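Local structure of nonribosomal peptide synthase (Streptomyces sp. MJ635-86F5, 5JJP) at residues 221-226 and 271-276; 250-255 and 263-268. The protein adenylates aliphatic beta-amino acids and, as a member of the ANL clan of adenylate-forming enzymes, probably uses ATP to do so. All coordinates share one frame; numbering follows the deposited sequence.

Contacts 1 and 2 illustrate how the inside and the flank of one alpha/beta layer differ in chemistry. Contact 1 is buried and joins two neighbouring parallel strands, 222-225 and 273-276, mainly through backbone hydrogen bonds, reinforced by hydroxyl and imidazole side chains. Contact 2 lies farther out and is only partly buried; there the chain leaving strand 247-250 packs on helix 259-268 through a phenylalanine ring and one long salt bridge, with no hydrogen bond between its segments. The two meet directly, since Val-225 O probably accepts from Val-251 N (2.9 Å) and Ala-224 CB packs on Val-251 CG2. Helix 259-268 of contact 2 leads through a short loop into strand 273-276 of contact 1.

Contact 1: 221-226 and 271-276; sequences DRVAVT and ITQVHG
Ile-271 enters with CG2 anti to its backbone N and sets that methyl against Ala-224 CB (3.6 Å). Thr-272 follows with OG1 tucked over the backbone, flanked by N and C (chi1 62°), where the hydroxyl donates to the anti lone pair of Asp-221 OD1 at 2.6 Å and accepts from Arg-222 N. Arg-222 O in turn receives both Thr-272 N and Gln-273 N, which opens the parallel pairing of strands 222-225 and 273-276, neighbours within the mixed sheet. Gln-273 O takes Ala-224 N almost along its C=O axis (2.9 Å), while its extended side chain brings OE1 to the edge of the His-275 ring; Leu-216 and Ser-300 accept from its NE2. Val-274 turns to the Ala-224 face, CG2 to CB. At His-275 the backbone N gives a nearly straight bond (171°) to Ala-224 O, and the carbonyl is gripped twice, by Thr-226 N and, on a lone pair, by Thr-226 OG1 (2.6 Å). Val-223 CG1 sits over the centre of the imidazole, 3.5 Å from the ring centroid, a CH-pi contact. With His-275 NE2 donating to Gln-273 OE1 (2.8 Å) and ND1 buried without a partner, the imidazole is likely to be neutral, its proton on NE2.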
loop_
_atom_site.group_PDB
_atom_site.type_symbol
_atom_site.label_atom_id
_atom_site.label_comp_id
_atom_site.label_asym_id
_atom_site.label_seq_id
_atom_site.Cartn_x
_atom_site.Cartn_y
_atom_site.Cartn_z
ATOM N N ASP A 221 6.648 -9.454 14.193
ATOM C CA ASP A 221 5.863 -8.251 14.357
ATOM C C ASP A 221 4.390 -8.493 14.187
ATOM O O ASP A 221 3.994 -9.379 13.483
ATOM C CB ASP A 221 6.318 -7.186 13.410
ATOM C CG ASP A 221 7.578 -6.560 13.852
ATOM O OD1 ASP A 221 7.536 -5.881 14.913
ATOM O OD2 ASP A 221 8.568 -6.692 13.109
ATOM N N ARG A 222 3.599 -7.694 14.854
ATOM C CA ARG A 222 2.161 -7.640 14.615
ATOM C C ARG A 222 1.868 -6.201 14.272
ATOM O O ARG A 222 2.108 -5.315 15.075
ATOM C CB ARG A 222 1.411 -8.072 15.852
ATOM C CG ARG A 222 1.764 -9.485 16.266
ATOM C CD ARG A 222 0.999 -9.914 17.492
ATOM N NE ARG A 222 0.393 -11.218 17.250
ATOM C CZ ARG A 222 -0.806 -11.605 17.684
ATOM N NH1 ARG A 222 -1.628 -10.776 18.334
ATOM N NH2 ARG A 222 -1.225 -12.823 17.385
ATOM N N VAL A 223 1.349 -5.956 13.087
ATOM C CA VAL A 223 1.309 -4.591 12.533
ATOM C C VAL A 223 -0.094 -4.070 12.502
ATOM O O VAL A 223 -0.975 -4.672 11.880
ATOM C CB VAL A 223 1.858 -4.577 11.136
ATOM C CG1 VAL A 223 1.848 -3.154 10.552
ATOM C CG2 VAL A 223 3.277 -5.153 11.157
ATOM N N ALA A 224 -0.327 -2.972 13.220
ATOM C CA ALA A 224 -1.581 -2.298 13.177
ATOM C C ALA A 224 -1.567 -1.400 11.936
ATOM O O ALA A 224 -0.806 -0.450 11.880
ATOM C CB ALA A 224 -1.770 -1.461 14.407
ATOM N N VAL A 225 -2.453 -1.667 10.985
ATOM C CA VAL A 225 -2.671 -0.802 9.796
ATOM C C VAL A 225 -3.901 0.102 10.051
ATOM O O VAL A 225 -5.023 -0.337 10.116
ATOM C CB VAL A 225 -2.886 -1.690 8.574
ATOM C CG1 VAL A 225 -3.112 -0.847 7.299
ATOM C CG2 VAL A 225 -1.711 -2.639 8.385
ATOM N N THR A 226 -3.682 1.373 10.289
ATOM C CA THR A 226 -4.757 2.244 10.637
ATOM C C THR A 226 -5.478 2.843 9.424
ATOM O O THR A 226 -6.591 3.297 9.540
ATOM C CB THR A 226 -4.247 3.395 11.498
ATOM O OG1 THR A 226 -3.256 4.107 10.786
ATOM C CG2 THR A 226 -3.656 2.842 12.822
ATOM N N ILE A 271 0.102 -5.304 19.635
ATOM C CA ILE A 271 0.709 -4.659 18.468
ATOM C C ILE A 271 2.168 -4.216 18.706
ATOM O O ILE A 271 2.456 -3.499 19.682
ATOM C CB ILE A 271 -0.135 -3.439 18.066
ATOM C CG1 ILE A 271 -1.547 -3.885 17.699
ATOM C CG2 ILE A 271 0.518 -2.676 16.921
ATOM C CD1 ILE A 271 -1.619 -4.829 16.502
ATOM N N THR A 272 3.086 -4.659 17.838
ATOM C CA THR A 272 4.492 -4.226 17.913
ATOM C C THR A 272 4.807 -3.058 17.000
ATOM O O THR A 272 5.754 -2.328 17.248
ATOM C CB THR A 272 5.459 -5.346 17.571
ATOM O OG1 THR A 272 5.245 -5.785 16.227
ATOM C CG2 THR A 272 5.253 -6.544 18.543
ATOM N N GLN A 273 4.018 -2.855 15.952
ATOM C CA GLN A 273 4.314 -1.757 15.026
ATOM C C GLN A 273 3.040 -1.097 14.562
ATOM O O GLN A 273 2.061 -1.773 14.259
ATOM C CB GLN A 273 5.105 -2.284 13.842
ATOM C CG GLN A 273 5.528 -1.200 12.848
ATOM C CD GLN A 273 6.433 -1.740 11.770
ATOM O OE1 GLN A 273 5.986 -2.029 10.679
ATOM N NE2 GLN A 273 7.700 -1.949 12.106
ATOM N N VAL A 274 3.022 0.224 14.606
ATOM C CA VAL A 274 1.865 0.950 14.176
ATOM C C VAL A 274 2.192 1.723 12.896
ATOM O O VAL A 274 3.221 2.384 12.806
ATOM C CB VAL A 274 1.354 1.918 15.208
ATOM C CG1 VAL A 274 0.268 2.797 14.581
ATOM C CG2 VAL A 274 0.775 1.190 16.382
ATOM N N HIS A 275 1.330 1.568 11.901
ATOM C CA HIS A 275 1.372 2.346 10.669
ATOM C C HIS A 275 0.229 3.345 10.694
ATOM O O HIS A 275 -0.907 2.979 11.001
ATOM C CB HIS A 275 1.133 1.452 9.435
ATOM C CG HIS A 275 2.232 0.487 9.151
ATOM N ND1 HIS A 275 2.259 -0.287 8.016
ATOM C CD2 HIS A 275 3.343 0.173 9.846
ATOM C CE1 HIS A 275 3.347 -1.020 8.007
ATOM N NE2 HIS A 275 4.007 -0.788 9.133
ATOM N N GLY A 276 0.523 4.571 10.347
ATOM C CA GLY A 276 -0.502 5.602 10.323
ATOM C C GLY A 276 0.043 6.948 9.913
ATOM O O GLY A 276 1.248 7.118 9.835
#

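Contact 2: 250-255 and 263-268; sequences PVPRDR and LAFLHE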
loop_
_atom_site.group_PDB
_atom_site.type_symbol
_atom_site.label_atom_id
_atom_site.label_comp_id
_atom_site.label_asym_id
_atom_site.label_seq_id
_atom_site.Cartn_x
_atom_site.Cartn_y
_atom_site.Cartn_z
ATOM N N PRO A 250 -5.482 -4.967 10.680
ATOM C CA PRO A 250 -6.179 -3.780 10.274
ATOM C C PRO A 250 -6.933 -3.238 11.459
ATOM O O PRO A 250 -7.538 -4.016 12.191
ATOM C CB PRO A 250 -7.179 -4.302 9.248
ATOM C CG PRO A 250 -6.576 -5.567 8.739
ATOM C CD PRO A 250 -5.934 -6.160 9.938
ATOM N N VAL A 251 -6.906 -1.938 11.679
ATOM C CA VAL A 251 -7.608 -1.385 12.820
ATOM C C VAL A 251 -9.008 -0.913 12.348
ATOM O O VAL A 251 -9.117 0.064 11.659
ATOM C CB VAL A 251 -6.824 -0.187 13.393
ATOM C CG1 VAL A 251 -7.530 0.376 14.612
ATOM C CG2 VAL A 251 -5.412 -0.587 13.750
ATOM N N PRO A 252 -10.062 -1.607 12.719
ATOM C CA PRO A 252 -11.359 -1.163 12.248
ATOM C C PRO A 252 -11.674 0.281 12.650
ATOM O O PRO A 252 -11.222 0.734 13.696
ATOM C CB PRO A 252 -12.335 -2.127 12.946
ATOM C CG PRO A 252 -11.485 -3.282 13.437
ATOM C CD PRO A 252 -10.172 -2.658 13.751
ATOM N N ARG A 253 -12.445 0.993 11.821
ATOM C CA ARG A 253 -12.711 2.421 12.088
ATOM C C ARG A 253 -13.465 2.665 13.441
ATOM O O ARG A 253 -13.218 3.655 14.097
ATOM C CB ARG A 253 -13.282 3.178 10.877
ATOM C CG ARG A 253 -12.218 3.909 10.034
ATOM C CD ARG A 253 -12.819 4.707 8.866
ATOM N NE ARG A 253 -12.704 6.176 8.991
ATOM C CZ ARG A 253 -13.569 6.997 9.611
ATOM N NH1 ARG A 253 -14.663 6.536 10.220
ATOM N NH2 ARG A 253 -13.321 8.308 9.644
ATOM N N ASP A 254 -14.289 1.721 13.902
ATOM C CA ASP A 254 -14.912 1.851 15.219
ATOM C C ASP A 254 -13.983 1.624 16.435
ATOM O O ASP A 254 -14.416 1.822 17.561
ATOM C CB ASP A 254 -16.166 0.974 15.359
ATOM C CG ASP A 254 -15.868 -0.494 15.428
ATOM O OD1 ASP A 254 -16.843 -1.244 15.514
ATOM O OD2 ASP A 254 -14.715 -0.948 15.414
ATOM N N ARG A 255 -12.724 1.274 16.231
ATOM C CA ARG A 255 -11.721 1.378 17.307
ATOM C C ARG A 255 -10.895 2.622 17.179
ATOM O O ARG A 255 -10.409 3.183 18.163
ATOM C CB ARG A 255 -10.747 0.228 17.268
ATOM C CG ARG A 255 -11.411 -1.135 17.211
ATOM C CD ARG A 255 -12.406 -1.328 18.328
ATOM N NE ARG A 255 -13.076 -2.621 18.255
ATOM C CZ ARG A 255 -12.834 -3.666 19.061
ATOM N NH1 ARG A 255 -11.915 -3.606 20.032
ATOM N NH2 ARG A 255 -13.519 -4.784 18.913
ATOM N N LEU A 263 -6.309 2.630 21.854
ATOM C CA LEU A 263 -5.200 2.243 22.741
ATOM C C LEU A 263 -5.412 0.894 23.367
ATOM O O LEU A 263 -4.493 0.106 23.400
ATOM C CB LEU A 263 -4.922 3.320 23.785
ATOM C CG LEU A 263 -4.456 4.655 23.174
ATOM C CD1 LEU A 263 -4.529 5.803 24.155
ATOM C CD2 LEU A 263 -3.048 4.557 22.637
ATOM N N ALA A 264 -6.647 0.550 23.738
ATOM C CA ALA A 264 -6.932 -0.775 24.307
ATOM C C ALA A 264 -6.722 -1.860 23.250
ATOM O O ALA A 264 -6.248 -2.950 23.547
ATOM C CB ALA A 264 -8.356 -0.854 24.816
ATOM N N PHE A 265 -7.067 -1.533 21.999
ATOM C CA PHE A 265 -6.907 -2.466 20.899
ATOM C C PHE A 265 -5.431 -2.762 20.671
ATOM O O PHE A 265 -5.086 -3.871 20.423
ATOM C CB PHE A 265 -7.565 -1.904 19.626
ATOM C CG PHE A 265 -7.575 -2.861 18.476
ATOM C CD1 PHE A 265 -8.443 -3.921 18.467
ATOM C CD2 PHE A 265 -6.711 -2.682 17.391
ATOM C CE1 PHE A 265 -8.449 -4.814 17.410
ATOM C CE2 PHE A 265 -6.729 -3.562 16.321
ATOM C CZ PHE A 265 -7.600 -4.625 16.331
ATOM N N LEU A 266 -4.570 -1.762 20.753
ATOM C CA LEU A 266 -3.143 -2.003 20.572
ATOM C C LEU A 266 -2.595 -2.949 21.637
ATOM O O LEU A 266 -1.714 -3.732 21.341
ATOM C CB LEU A 266 -2.321 -0.710 20.587
ATOM C CG LEU A 266 -2.702 0.370 19.568
ATOM C CD1 LEU A 266 -1.683 1.499 19.629
ATOM C CD2 LEU A 266 -2.802 -0.157 18.141
ATOM N N HIS A 267 -3.127 -2.889 22.857
ATOM C CA HIS A 267 -2.843 -3.936 23.868
ATOM C C HIS A 267 -3.507 -5.243 23.570
ATOM O O HIS A 267 -2.878 -6.260 23.586
ATOM C CB HIS A 267 -3.318 -3.493 25.281
ATOM C CG HIS A 267 -2.396 -2.538 25.940
ATOM N ND1 HIS A 267 -1.266 -2.957 26.612
ATOM C CD2 HIS A 267 -2.404 -1.182 26.010
ATOM C CE1 HIS A 267 -0.636 -1.892 27.097
ATOM N NE2 HIS A 267 -1.318 -0.805 26.761
ATOM N N GLU A 268 -4.803 -5.225 23.303
ATOM C CA GLU A 268 -5.523 -6.488 23.068
ATOM C C GLU A 268 -4.839 -7.306 21.999
ATOM O O GLU A 268 -4.627 -8.507 22.173
ATOM C CB GLU A 268 -6.991 -6.235 22.682
ATOM C CG GLU A 268 -7.904 -7.445 22.877
ATOM C CD GLU A 268 -9.327 -7.272 22.292
ATOM O OE1 GLU A 268 -9.706 -6.170 21.806
ATOM O OE2 GLU A 268 -10.087 -8.265 22.320
#
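Apolar packing gathers round one ring, that of Phe-265. Its CG stands anti to the backbone N (chi1 -174°), which carries the phenyl out from helix 259-268 toward the chain leaving strand 247-250. The far end of the ring does most of the touching: CZ meets Pro-252 CD at 4.1 Å, the proline lying across the ring's tip, and CE2 meets Val-251 CG2, also at 4.1 Å, the valine and the phenyl running antiparallel alongside one another. Pro-250 adds its carbonyl oxygen near CZ. Leu-57 of strand 57-61 touches both Phe-265 and Glu-268, and Pro-51 of strand 46-51 touches Pro-252 and Arg-255.

Arg-255 supplies a second kind of contact. Its chi1 (-51°) sets CG over one face of the phenyl, and the bend at the next torsion turns the rest of the chain, so that NH1 comes within 3.8 Å of Phe-265 CD1; the guanidinium is tilted steeply, 68° from the ring plane, and so does not stack flat upon it.

These pieces belong to a beta-alpha-beta crossover between parallel strands: strand 247-250 at the sheet edge, short helix 253-256, helix 259-268, then strand 273-276, the helical connection passing over strand 222-225, which lies between the two in the sheet. An alanine in place of Phe-265 would probably loosen the crossover here, because Val-251, Pro-252 and the aliphatic part of Arg-255 would all lose the ring they pack on.

Backbone bonding stays local: Pro-252 holds the N-cap position, and its O accepts from Arg-255 N at 3.0 Å. Charge provides the remaining link, a network of long pairs toward the outside. Arg-255 NH1 lies 3.8 Å from Glu-268 OE1, with Asp-254 OD2 at the guanidinium's edge, 3.7 Å from Arg-255 NE.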